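Local coordinates for ethanolamine kinase Pv091845 (Plasmodium vivax, PDB 2QG7), which probably catalyses the ATP-dependent phosphorylation of ethanolamine, the first of three steps leading to phosphatidylethanolamine, at residues S158-L161 with Y162-I166; K213-E216 with N217-K220; W237-I240 with W241-H245; Y362-A365 with N366-E370; R408-Q411 with P412-C416. All coordinates share one frame; numbering follows the deposited sequence.

Contact 1. Residues S158-L161 with Y162-I166; sequences SCIL and YNKNI
Tyr162 continues helix 151-163 by sending its backbone N to Ser158 O, while its CB packs over the same carbonyl oxygen and the ring swings off the other way; its OH makes a weak hydrogen bond with Lys169. Asn163 N bonds to Cys159 O at 2.9 Å. The amide of Asn163 folds back over that carbonyl too, its CG lying 3.1 Å from Cys159 O, but the angle at ND2 is too poor for a second hydrogen bond. Lys164 N reaches Ile160 O in a bent bond, and chi1 (-60°), which keeps CG beside the backbone N, lays that CG 3.1 Å from Ile160 O; a bend at the next torsion steers the rest of the chain away. Here the helix closes in a Schellman motif. Asn165 takes positive phi (69°) and its N bonds weakly to Tyr162 O, whereas Ile166 N reaches back to Leu161 O at 2.8 Å in an almost straight bond. The side chains on either end of that i+5 bond meet as well, in the apolar contact that often accompanies this cap: Leu161 CD2 and Ile166 CD1 come within 3.3 Å, a tight approach. Ile166 has CG1 wedged between its backbone N and carbonyl carbon (chi1 46°), which turns CD1 toward the leucine, and the two side chains cross obliquely. Leu209 of helix 196-210 touches both.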
# COMPACT_ATOMS: atom_id res chain seq x y z
N SER D 158 -31.64 -3.33 -13.12
CA SER D 158 -32.33 -2.91 -11.89
C SER D 158 -33.74 -3.44 -11.75
O SER D 158 -34.15 -3.87 -10.67
CB SER D 158 -32.41 -1.39 -11.84
OG SER D 158 -31.13 -0.88 -11.46
N CYS D 159 -34.49 -3.42 -12.86
CA CYS D 159 -35.87 -3.89 -12.82
C CYS D 159 -35.94 -5.42 -12.84
O CYS D 159 -36.75 -5.98 -12.10
CB CYS D 159 -36.75 -3.27 -13.93
SG CYS D 159 -36.43 -3.94 -15.61
N ILE D 160 -35.08 -6.07 -13.64
CA ILE D 160 -34.89 -7.52 -13.53
C ILE D 160 -34.66 -7.96 -12.06
O ILE D 160 -35.30 -8.87 -11.56
CB ILE D 160 -33.74 -8.03 -14.46
CG1 ILE D 160 -34.03 -7.72 -15.94
CG2 ILE D 160 -33.53 -9.53 -14.27
CD1 ILE D 160 -32.78 -7.79 -16.89
N LEU D 161 -33.75 -7.28 -11.37
CA LEU D 161 -33.39 -7.64 -10.00
C LEU D 161 -34.52 -7.43 -9.00
O LEU D 161 -34.67 -8.20 -8.06
CB LEU D 161 -32.14 -6.86 -9.57
CG LEU D 161 -30.83 -6.98 -10.35
CD1 LEU D 161 -30.00 -5.72 -10.17
CD2 LEU D 161 -30.07 -8.22 -9.97
N TYR D 162 -35.27 -6.35 -9.18
CA TYR D 162 -36.43 -6.02 -8.37
C TYR D 162 -37.58 -7.04 -8.57
O TYR D 162 -38.23 -7.50 -7.60
CB TYR D 162 -36.89 -4.60 -8.70
CG TYR D 162 -38.23 -4.26 -8.08
CD1 TYR D 162 -38.34 -4.09 -6.69
CD2 TYR D 162 -39.40 -4.19 -8.86
CE1 TYR D 162 -39.56 -3.83 -6.09
CE2 TYR D 162 -40.63 -3.92 -8.27
CZ TYR D 162 -40.69 -3.74 -6.88
OH TYR D 162 -41.87 -3.45 -6.25
N ASN D 163 -37.84 -7.38 -9.82
CA ASN D 163 -38.83 -8.39 -10.17
C ASN D 163 -38.45 -9.78 -9.69
O ASN D 163 -39.33 -10.61 -9.44
CB ASN D 163 -39.06 -8.38 -11.69
CG ASN D 163 -39.70 -7.07 -12.17
OD1 ASN D 163 -40.50 -6.44 -11.44
ND2 ASN D 163 -39.37 -6.67 -13.40
N LYS D 164 -37.14 -10.03 -9.57
CA LYS D 164 -36.62 -11.30 -9.06
C LYS D 164 -36.32 -11.23 -7.57
O LYS D 164 -35.83 -12.19 -6.97
CB LYS D 164 -35.39 -11.71 -9.86
CG LYS D 164 -35.62 -11.91 -11.35
CD LYS D 164 -36.52 -13.12 -11.63
CE LYS D 164 -37.10 -13.06 -13.08
NZ LYS D 164 -37.86 -14.35 -13.37
N ASN D 165 -36.64 -10.08 -6.97
CA ASN D 165 -36.57 -9.89 -5.52
C ASN D 165 -35.18 -9.88 -4.90
O ASN D 165 -34.99 -10.48 -3.85
CB ASN D 165 -37.48 -10.89 -4.81
CG ASN D 165 -38.94 -10.72 -5.20
OD1 ASN D 165 -39.29 -10.78 -6.39
ND2 ASN D 165 -39.79 -10.46 -4.22
N ILE D 166 -34.22 -9.20 -5.53
CA ILE D 166 -32.88 -9.07 -4.92
C ILE D 166 -32.42 -7.61 -4.82
O ILE D 166 -31.59 -7.27 -3.97
CB ILE D 166 -31.82 -9.93 -5.63
CG1 ILE D 166 -31.94 -9.74 -7.14
CG2 ILE D 166 -31.94 -11.44 -5.21
CD1 ILE D 166 -30.99 -10.68 -7.90

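Contact 2. Residues K213-E216 with N217-K220; sequences KLNE and NLYK
Leu214 and Tyr219 form a hydrophobic staple across the start of helix 216-226: the residue just before the N-cap meets the fourth residue after it. CB of Leu214 lies 3.6 Å from CE1 of the tyrosine ring, and CD1 of Leu214 comes to 3.8 Å from the same CE1, while Leu214 O sits in the ring plane at its edge. Both side chains also rest on Pro357 of strand 356-359, and Tyr219 OH is held by the carbonyl of Pro233. The N-cap itself is Asn215, whose side chain makes no capping bond. Instead, with chi1 at 43°, its side chain crosses that of Leu218 at about a right angle, ND2 approaching Leu218 CD2 to 3.4 Å. The backbone opens the helix in the usual way. Asn215 O accepts from Tyr219 N at 3.1 Å, and Glu216 O accepts from Lys220 N at 3.3 Å. Leu218 has its own CG folded between backbone N and carbonyl carbon (chi1 55°), a turn that brings CD1 back to the preceding loop, where it touches Leu214 CD2 at 3.6 Å, the two leucine side chains again crossing at about a right angle.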
# COMPACT_ATOMS: atom_id res chain seq x y z
N LYS D 213 -32.55 -16.42 -14.84
CA LYS D 213 -32.42 -16.82 -16.23
C LYS D 213 -32.25 -15.64 -17.15
O LYS D 213 -32.91 -14.59 -16.99
CB LYS D 213 -33.62 -17.68 -16.67
CG LYS D 213 -33.62 -19.09 -16.06
CD LYS D 213 -34.85 -19.87 -16.50
CE LYS D 213 -35.08 -21.10 -15.58
NZ LYS D 213 -36.20 -21.91 -16.15
N LEU D 214 -31.35 -15.82 -18.13
CA LEU D 214 -31.05 -14.76 -19.09
C LEU D 214 -31.45 -15.20 -20.48
O LEU D 214 -30.75 -16.01 -21.12
CB LEU D 214 -29.55 -14.36 -19.05
CG LEU D 214 -29.01 -13.75 -17.73
CD1 LEU D 214 -27.50 -13.43 -17.86
CD2 LEU D 214 -29.79 -12.46 -17.36
N ASN D 215 -32.59 -14.67 -20.92
CA ASN D 215 -33.17 -15.07 -22.21
C ASN D 215 -32.70 -14.14 -23.32
O ASN D 215 -32.08 -13.12 -23.05
CB ASN D 215 -34.70 -15.10 -22.12
CG ASN D 215 -35.26 -13.91 -21.38
OD1 ASN D 215 -35.70 -12.92 -22.00
ND2 ASN D 215 -35.25 -14.00 -20.03
N GLU D 216 -33.05 -14.50 -24.56
CA GLU D 216 -32.51 -13.87 -25.77
C GLU D 216 -32.85 -12.41 -25.96
O GLU D 216 -32.09 -11.67 -26.59
CB GLU D 216 -32.94 -14.65 -27.02
CG GLU D 216 -32.37 -16.08 -27.12
CD GLU D 216 -30.84 -16.14 -26.96
OE1 GLU D 216 -30.12 -15.10 -27.32
OE2 GLU D 216 -30.36 -17.22 -26.49
N ASN D 217 -33.99 -12.00 -25.41
CA ASN D 217 -34.49 -10.65 -25.65
C ASN D 217 -33.86 -9.60 -24.74
O ASN D 217 -33.51 -8.50 -25.20
CB ASN D 217 -36.01 -10.61 -25.56
CG ASN D 217 -36.68 -11.31 -26.72
OD1 ASN D 217 -36.07 -11.49 -27.79
ND2 ASN D 217 -37.94 -11.70 -26.53
N LEU D 218 -33.74 -9.93 -23.45
CA LEU D 218 -33.06 -9.04 -22.50
C LEU D 218 -31.56 -9.05 -22.71
O LEU D 218 -30.89 -8.06 -22.44
CB LEU D 218 -33.43 -9.35 -21.03
CG LEU D 218 -33.25 -10.75 -20.43
CD1 LEU D 218 -31.80 -11.00 -19.97
CD2 LEU D 218 -34.23 -10.85 -19.25
N TYR D 219 -31.04 -10.18 -23.21
CA TYR D 219 -29.63 -10.30 -23.50
C TYR D 219 -29.24 -9.40 -24.65
O TYR D 219 -28.14 -8.85 -24.65
CB TYR D 219 -29.26 -11.74 -23.84
CG TYR D 219 -28.05 -12.24 -23.11
CD1 TYR D 219 -28.13 -13.35 -22.28
CD2 TYR D 219 -26.82 -11.60 -23.23
CE1 TYR D 219 -27.03 -13.81 -21.60
CE2 TYR D 219 -25.71 -12.06 -22.55
CZ TYR D 219 -25.83 -13.16 -21.74
OH TYR D 219 -24.75 -13.64 -21.06
N LYS D 220 -30.14 -9.25 -25.62
CA LYS D 220 -29.92 -8.37 -26.77
C LYS D 220 -29.97 -6.90 -26.34
O LYS D 220 -29.19 -6.08 -26.82
CB LYS D 220 -30.96 -8.67 -27.87
CG LYS D 220 -30.75 -7.92 -29.21
CD LYS D 220 -29.82 -8.69 -30.18
CE LYS D 220 -29.27 -7.76 -31.30
NZ LYS D 220 -28.12 -6.87 -30.85

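Contact 3. Residues W237-I240 with W241-H245; sequences WNTI and WKYFH
Trp237 to Ile240 hand their carbonyls to the amides of Trp241 to Phe244 in four successive i to i+4 bonds of helix 236-251, only the one from Lys242 N to Asn238 O being weak. The indole of Trp241 uses the same acceptor as its own backbone: Trp237 O receives Trp241 N at 3.0 Å and also meets CD1, at the ring edge near its plane, at only 2.9 Å. A chi1 of -73° swings CG beside the backbone N and sets the CD1 edge of the ring against that oxygen. Farther along the helix, Tyr243 lies alongside Thr239, both pointing the same way. Thr239 O sits over one face of the phenol ring, 3.4 Å above its plane and offset toward the rim. Further out, the methyl CG2 of Thr239 reaches CZ of Tyr243 at 3.6 Å, because it stands anti to the threonine N; OG1 is thereby turned back to bond with Phe235 O. Beyond the helix, Trp241 packs on helix 269-284 and Tyr243 on helix 413-430. Each polar indole edge has a carboxylate partner, Trp241 NE1 with Glu280 and Trp237 NE1 with Glu359. With Trp237 O packed against CD1 and Glu280 bonded to NE1, rotation of the Trp241 ring is probably restricted.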
# COMPACT_ATOMS: atom_id res chain seq x y z
N TRP D 237 -14.71 -9.28 -20.33
CA TRP D 237 -13.53 -9.01 -21.15
C TRP D 237 -13.69 -7.75 -21.97
O TRP D 237 -12.73 -7.07 -22.25
CB TRP D 237 -13.23 -10.21 -22.04
CG TRP D 237 -13.34 -11.45 -21.28
CD1 TRP D 237 -14.33 -12.37 -21.38
CD2 TRP D 237 -12.45 -11.91 -20.24
NE1 TRP D 237 -14.11 -13.40 -20.49
CE2 TRP D 237 -12.98 -13.14 -19.77
CE3 TRP D 237 -11.28 -11.40 -19.67
CZ2 TRP D 237 -12.36 -13.87 -18.77
CZ3 TRP D 237 -10.67 -12.13 -18.68
CH2 TRP D 237 -11.21 -13.36 -18.24
N ASN D 238 -14.92 -7.46 -22.37
CA ASN D 238 -15.26 -6.18 -22.97
C ASN D 238 -14.96 -5.02 -22.02
O ASN D 238 -14.57 -3.96 -22.47
CB ASN D 238 -16.76 -6.17 -23.32
CG ASN D 238 -17.18 -4.90 -24.05
OD1 ASN D 238 -16.96 -4.76 -25.27
ND2 ASN D 238 -17.82 -3.97 -23.31
N THR D 239 -15.17 -5.24 -20.72
CA THR D 239 -15.00 -4.21 -19.69
C THR D 239 -13.52 -4.04 -19.35
O THR D 239 -13.03 -2.91 -19.30
CB THR D 239 -15.80 -4.54 -18.41
OG1 THR D 239 -17.18 -4.66 -18.74
CG2 THR D 239 -15.67 -3.45 -17.38
N ILE D 240 -12.82 -5.16 -19.16
CA ILE D 240 -11.37 -5.14 -18.92
C ILE D 240 -10.60 -4.47 -20.06
O ILE D 240 -9.75 -3.63 -19.82
CB ILE D 240 -10.79 -6.55 -18.60
CG1 ILE D 240 -11.44 -7.12 -17.36
CG2 ILE D 240 -9.27 -6.48 -18.39
CD1 ILE D 240 -10.94 -8.50 -17.01
N TRP D 241 -10.91 -4.85 -21.30
CA TRP D 241 -10.31 -4.19 -22.48
C TRP D 241 -10.71 -2.75 -22.63
O TRP D 241 -9.93 -1.95 -23.14
CB TRP D 241 -10.59 -4.96 -23.78
CG TRP D 241 -9.81 -6.24 -23.88
CD1 TRP D 241 -10.30 -7.51 -23.83
CD2 TRP D 241 -8.39 -6.37 -24.03
NE1 TRP D 241 -9.28 -8.43 -23.94
CE2 TRP D 241 -8.10 -7.76 -24.06
CE3 TRP D 241 -7.33 -5.45 -24.13
CZ2 TRP D 241 -6.77 -8.25 -24.20
CZ3 TRP D 241 -6.02 -5.95 -24.26
CH2 TRP D 241 -5.76 -7.33 -24.29
N LYS D 242 -11.91 -2.39 -22.17
CA LYS D 242 -12.34 -0.99 -22.24
C LYS D 242 -11.44 -0.15 -21.33
O LYS D 242 -11.01 0.93 -21.70
CB LYS D 242 -13.79 -0.89 -21.81
CG LYS D 242 -14.49 0.50 -21.95
CD LYS D 242 -15.59 0.61 -20.78
CE LYS D 242 -16.36 1.99 -20.88
NZ LYS D 242 -17.45 2.13 -19.81
N TYR D 243 -11.18 -0.64 -20.13
CA TYR D 243 -10.31 0.07 -19.19
C TYR D 243 -8.87 0.20 -19.74
O TYR D 243 -8.25 1.25 -19.63
CB TYR D 243 -10.28 -0.63 -17.83
CG TYR D 243 -11.57 -0.73 -17.05
CD1 TYR D 243 -12.62 0.19 -17.22
CD2 TYR D 243 -11.74 -1.75 -16.12
CE1 TYR D 243 -13.82 0.09 -16.47
CE2 TYR D 243 -12.90 -1.85 -15.37
CZ TYR D 243 -13.94 -0.93 -15.54
OH TYR D 243 -15.09 -1.05 -14.78
N PHE D 244 -8.37 -0.88 -20.36
CA PHE D 244 -7.05 -0.93 -20.91
C PHE D 244 -6.90 0.14 -21.97
O PHE D 244 -5.95 0.94 -21.91
CB PHE D 244 -6.78 -2.31 -21.50
CG PHE D 244 -5.41 -2.43 -22.13
CD1 PHE D 244 -4.30 -2.83 -21.36
CD2 PHE D 244 -5.22 -2.14 -23.50
CE1 PHE D 244 -3.03 -2.92 -21.96
CE2 PHE D 244 -3.97 -2.24 -24.08
CZ PHE D 244 -2.88 -2.62 -23.33
N HIS D 245 -7.84 0.17 -22.91
CA HIS D 245 -7.81 1.11 -24.04
C HIS D 245 -7.98 2.59 -23.63
O HIS D 245 -7.36 3.46 -24.22
CB HIS D 245 -8.82 0.73 -25.15
CG HIS D 245 -8.48 -0.55 -25.88
ND1 HIS D 245 -7.33 -0.70 -26.63
CD2 HIS D 245 -9.15 -1.72 -25.98
CE1 HIS D 245 -7.30 -1.92 -27.15
NE2 HIS D 245 -8.38 -2.56 -26.75

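Contact 4. Residues Y362-A365 with N366-E370; sequences YDIA and NHFNE
Tyr362 and Asn366 both carry CG anti to the backbone N (chi1 180° and -177°), so their side chains leave helix 360-369 side by side, with ring and amide planes just 8° apart. CB of Asn366 stands over one face of the phenol ring, offset toward its rim. At the end of the asparagine, OD1 is taken by Ser417, and ND2 donates to a water, modelled at 2.5 Å, a distance that is doubtful in detail. That water in turn donates to Asp363 OD1 at 2.8 Å, bridging two residues of neighbouring turns. A second pair runs along another side of the helix: Ile364 CG2 touches Phe368 CE2 at 3.5 Å, and Ile364 O sits 3.3 Å above one face of the phenylalanine ring while accepting Phe368 N at 2.9 Å. Asp363 faces the segment at His294 and Cys295, whose backbone amides bond to OD2 and OD1 respectively; His210 NE2 adds a further bond to OD2. His294 and Cys295 probably belong to the loop that carries the His-x-Asp phosphotransferase motif of this family. Four bonds reach its carboxylate, one of them from the water shared with Asn366, and Asp363 thus probably helps fix the backbone of that presumed catalytic loop.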
# COMPACT_ATOMS: atom_id res chain seq x y z
N TYR D 362 -15.94 -15.42 -11.79
CA TYR D 362 -15.52 -14.04 -11.52
C TYR D 362 -16.15 -13.40 -10.24
O TYR D 362 -15.43 -12.81 -9.43
CB TYR D 362 -15.78 -13.16 -12.71
CG TYR D 362 -15.36 -11.76 -12.44
CD1 TYR D 362 -14.02 -11.36 -12.61
CD2 TYR D 362 -16.30 -10.81 -11.99
CE1 TYR D 362 -13.63 -10.04 -12.36
CE2 TYR D 362 -15.90 -9.49 -11.71
CZ TYR D 362 -14.57 -9.11 -11.91
OH TYR D 362 -14.21 -7.81 -11.63
N ASP D 363 -17.47 -13.52 -10.09
CA ASP D 363 -18.18 -12.93 -8.97
C ASP D 363 -17.79 -13.52 -7.62
O ASP D 363 -17.78 -12.81 -6.63
CB ASP D 363 -19.68 -13.05 -9.19
CG ASP D 363 -20.46 -11.82 -8.71
OD1 ASP D 363 -19.85 -10.74 -8.46
OD2 ASP D 363 -21.70 -11.97 -8.61
N ILE D 364 -17.47 -14.79 -7.59
CA ILE D 364 -17.07 -15.47 -6.38
C ILE D 364 -15.61 -15.14 -5.99
O ILE D 364 -15.34 -14.85 -4.82
CB ILE D 364 -17.27 -17.03 -6.49
CG1 ILE D 364 -18.73 -17.33 -6.93
CG2 ILE D 364 -16.88 -17.77 -5.16
CD1 ILE D 364 -18.97 -18.79 -7.39
N ALA D 365 -14.69 -15.20 -6.95
CA ALA D 365 -13.29 -14.87 -6.72
C ALA D 365 -13.08 -13.38 -6.41
O ALA D 365 -12.24 -13.03 -5.58
CB ALA D 365 -12.43 -15.31 -7.93
N ASN D 366 -13.84 -12.51 -7.08
CA ASN D 366 -13.86 -11.09 -6.77
C ASN D 366 -14.34 -10.87 -5.34
O ASN D 366 -13.74 -10.07 -4.63
CB ASN D 366 -14.70 -10.34 -7.78
CG ASN D 366 -14.71 -8.82 -7.55
OD1 ASN D 366 -13.69 -8.14 -7.77
ND2 ASN D 366 -15.85 -8.29 -7.12
N HIS D 367 -15.33 -11.61 -4.88
CA HIS D 367 -15.81 -11.52 -3.53
C HIS D 367 -14.77 -12.00 -2.53
O HIS D 367 -14.62 -11.46 -1.44
CB HIS D 367 -17.11 -12.33 -3.37
CG HIS D 367 -17.64 -12.33 -1.96
ND1 HIS D 367 -17.97 -11.18 -1.29
CD2 HIS D 367 -17.85 -13.35 -1.09
CE1 HIS D 367 -18.38 -11.48 -0.07
NE2 HIS D 367 -18.31 -12.79 0.08
N PHE D 368 -14.04 -13.03 -2.91
CA PHE D 368 -13.00 -13.58 -2.07
C PHE D 368 -11.78 -12.64 -1.96
O PHE D 368 -11.14 -12.58 -0.91
CB PHE D 368 -12.57 -14.93 -2.61
CG PHE D 368 -13.57 -16.03 -2.33
CD1 PHE D 368 -14.53 -15.89 -1.31
CD2 PHE D 368 -13.53 -17.23 -3.04
CE1 PHE D 368 -15.45 -16.92 -1.06
CE2 PHE D 368 -14.41 -18.28 -2.75
CZ PHE D 368 -15.37 -18.12 -1.78
N ASN D 369 -11.49 -11.90 -3.02
CA ASN D 369 -10.50 -10.84 -2.92
C ASN D 369 -10.88 -9.76 -1.91
O ASN D 369 -10.00 -9.10 -1.38
CB ASN D 369 -10.16 -10.22 -4.27
CG ASN D 369 -9.10 -10.99 -5.01
OD1 ASN D 369 -8.22 -11.58 -4.40
ND2 ASN D 369 -9.17 -10.96 -6.34
N GLU D 370 -12.16 -9.57 -1.67
CA GLU D 370 -12.64 -8.46 -0.86
C GLU D 370 -12.60 -8.78 0.62
O GLU D 370 -13.04 -8.02 1.43
CB GLU D 370 -14.06 -8.05 -1.32
CG GLU D 370 -14.17 -7.43 -2.76
CD GLU D 370 -13.38 -6.10 -2.93
OE1 GLU D 370 -13.02 -5.72 -4.10
OE2 GLU D 370 -13.14 -5.37 -1.92
O HOH W 1 -17.82 -9.83 -6.76

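Contact 5. Residues R408-Q411 with P412-C416; sequences REIQ and PFYIC
Tyr414 turns back toward Gln411 and Ile410 where helix 400-410 gives way to helix 413-430, a proline-containing bend between two consecutive helices, with Pro412 in it. Its CB starts 3.6 Å from Gln411 O, and that oxygen then lies in the plane of the ring at its edge, nearest to CD2 at 3.4 Å. One atom further, CE2 meets Gln411 OE1 at 3.9 Å; the two side chains run alongside each other, amide and ring planes turned 43° apart. CE2 also grazes Ile410 CD1, a loose contact. At the tip, OH leaves the corner altogether and bonds to Glu387, while Lys457 makes a cation-pi contact with the ring. Pro412 has no amide hydrogen to give to the preceding turn, and the single hydrogen bond across the bend comes from Phe413 N to Ile410 O at 3.1 Å. In Phe413 a chi1 of -73° keeps CG beside the backbone N, and the ring takes Ile410 O at its edge, in plane. The carboxylate of Glu409 is engaged elsewhere, by Arg360 in a salt bridge and by Ser288. Its backbone oxygen is what meets the Phe413 ring: CD1 and CE1 each approach Glu409 O to 3.3 Å.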
# COMPACT_ATOMS: atom_id res chain seq x y z
N ARG D 408 -11.70 -25.24 -8.26
CA ARG D 408 -10.78 -25.14 -9.38
C ARG D 408 -11.14 -24.03 -10.36
O ARG D 408 -10.24 -23.38 -10.94
CB ARG D 408 -10.76 -26.49 -10.16
CG ARG D 408 -10.03 -27.66 -9.46
CD ARG D 408 -8.61 -27.82 -10.00
NE ARG D 408 -8.59 -28.22 -11.42
CZ ARG D 408 -7.49 -28.62 -12.08
NH1 ARG D 408 -7.57 -28.96 -13.36
NH2 ARG D 408 -6.30 -28.67 -11.45
N GLU D 409 -12.44 -23.87 -10.61
CA GLU D 409 -12.97 -22.96 -11.63
C GLU D 409 -12.71 -21.49 -11.30
O GLU D 409 -12.54 -20.66 -12.20
CB GLU D 409 -14.46 -23.20 -11.76
CG GLU D 409 -15.09 -22.64 -13.02
CD GLU D 409 -16.63 -22.83 -12.98
OE1 GLU D 409 -17.08 -24.01 -13.03
OE2 GLU D 409 -17.39 -21.81 -12.93
N ILE D 410 -12.71 -21.16 -10.00
CA ILE D 410 -12.67 -19.75 -9.56
C ILE D 410 -11.24 -19.22 -9.49
O ILE D 410 -11.01 -18.00 -9.41
CB ILE D 410 -13.40 -19.49 -8.19
CG1 ILE D 410 -12.71 -20.23 -7.05
CG2 ILE D 410 -14.87 -19.86 -8.29
CD1 ILE D 410 -13.02 -19.68 -5.67
N GLN D 411 -10.30 -20.15 -9.56
CA GLN D 411 -8.89 -19.94 -9.17
C GLN D 411 -8.12 -18.91 -10.04
O GLN D 411 -7.47 -18.03 -9.51
CB GLN D 411 -8.20 -21.32 -9.07
CG GLN D 411 -7.33 -21.48 -7.88
CD GLN D 411 -8.05 -21.37 -6.59
OE1 GLN D 411 -7.53 -20.81 -5.61
NE2 GLN D 411 -9.23 -21.96 -6.54
N PRO D 412 -8.24 -18.97 -11.38
CA PRO D 412 -7.62 -17.90 -12.16
C PRO D 412 -8.38 -16.55 -12.20
O PRO D 412 -7.87 -15.58 -12.78
CB PRO D 412 -7.62 -18.48 -13.58
CG PRO D 412 -8.80 -19.43 -13.61
CD PRO D 412 -8.90 -20.00 -12.23
N PHE D 413 -9.60 -16.49 -11.66
CA PHE D 413 -10.40 -15.26 -11.69
C PHE D 413 -9.97 -14.30 -10.57
O PHE D 413 -10.34 -13.12 -10.59
CB PHE D 413 -11.91 -15.56 -11.59
CG PHE D 413 -12.49 -16.14 -12.84
CD1 PHE D 413 -12.42 -17.52 -13.08
CD2 PHE D 413 -13.10 -15.31 -13.79
CE1 PHE D 413 -12.95 -18.04 -14.21
CE2 PHE D 413 -13.64 -15.84 -14.96
CZ PHE D 413 -13.55 -17.19 -15.18
N TYR D 414 -9.20 -14.81 -9.62
CA TYR D 414 -8.57 -13.99 -8.61
C TYR D 414 -7.72 -12.87 -9.24
O TYR D 414 -7.89 -11.66 -8.94
CB TYR D 414 -7.70 -14.87 -7.76
CG TYR D 414 -8.38 -15.50 -6.58
CD1 TYR D 414 -8.53 -14.77 -5.39
CD2 TYR D 414 -8.82 -16.84 -6.62
CE1 TYR D 414 -9.11 -15.33 -4.28
CE2 TYR D 414 -9.41 -17.43 -5.49
CZ TYR D 414 -9.54 -16.67 -4.33
OH TYR D 414 -10.11 -17.19 -3.22
N ILE D 415 -6.81 -13.28 -10.14
CA ILE D 415 -5.99 -12.37 -10.93
C ILE D 415 -6.78 -11.49 -11.87
O ILE D 415 -6.42 -10.34 -12.12
CB ILE D 415 -4.92 -13.12 -11.76
CG1 ILE D 415 -3.93 -13.86 -10.83
CG2 ILE D 415 -4.11 -12.10 -12.61
CD1 ILE D 415 -3.30 -15.03 -11.59
N CYS D 416 -7.83 -12.06 -12.42
CA CYS D 416 -8.74 -11.33 -13.31
C CYS D 416 -9.45 -10.13 -12.56
O CYS D 416 -9.61 -9.03 -13.07
CB CYS D 416 -9.78 -12.34 -13.83
SG CYS D 416 -10.89 -11.61 -14.98

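In the fold
Contacts 4 and 5 lie closest, about 9 Å between centres: Asn369 ND2 makes a probable hydrogen bond to Tyr414 O (3.0 Å), and Ala365 CB packs on Ile410 O. Contact 5 also reaches contact 3, where Trp237 CH2 and Ile240 CD1 each touch Cys416 SG at 3.7 Å. Contacts 1 and 2 form a separate pair, about 14 Å between centres, joined by Ile160 CD1 on Leu218 CD2; contacts 1 and 5 are about 28 Å apart between centres. Helix 196-210 links the groups, since Leu209 packs on contact 1 and on Asp363 of contact 4. Of the five, contact 4 is the one bonded to the presumed catalytic loop.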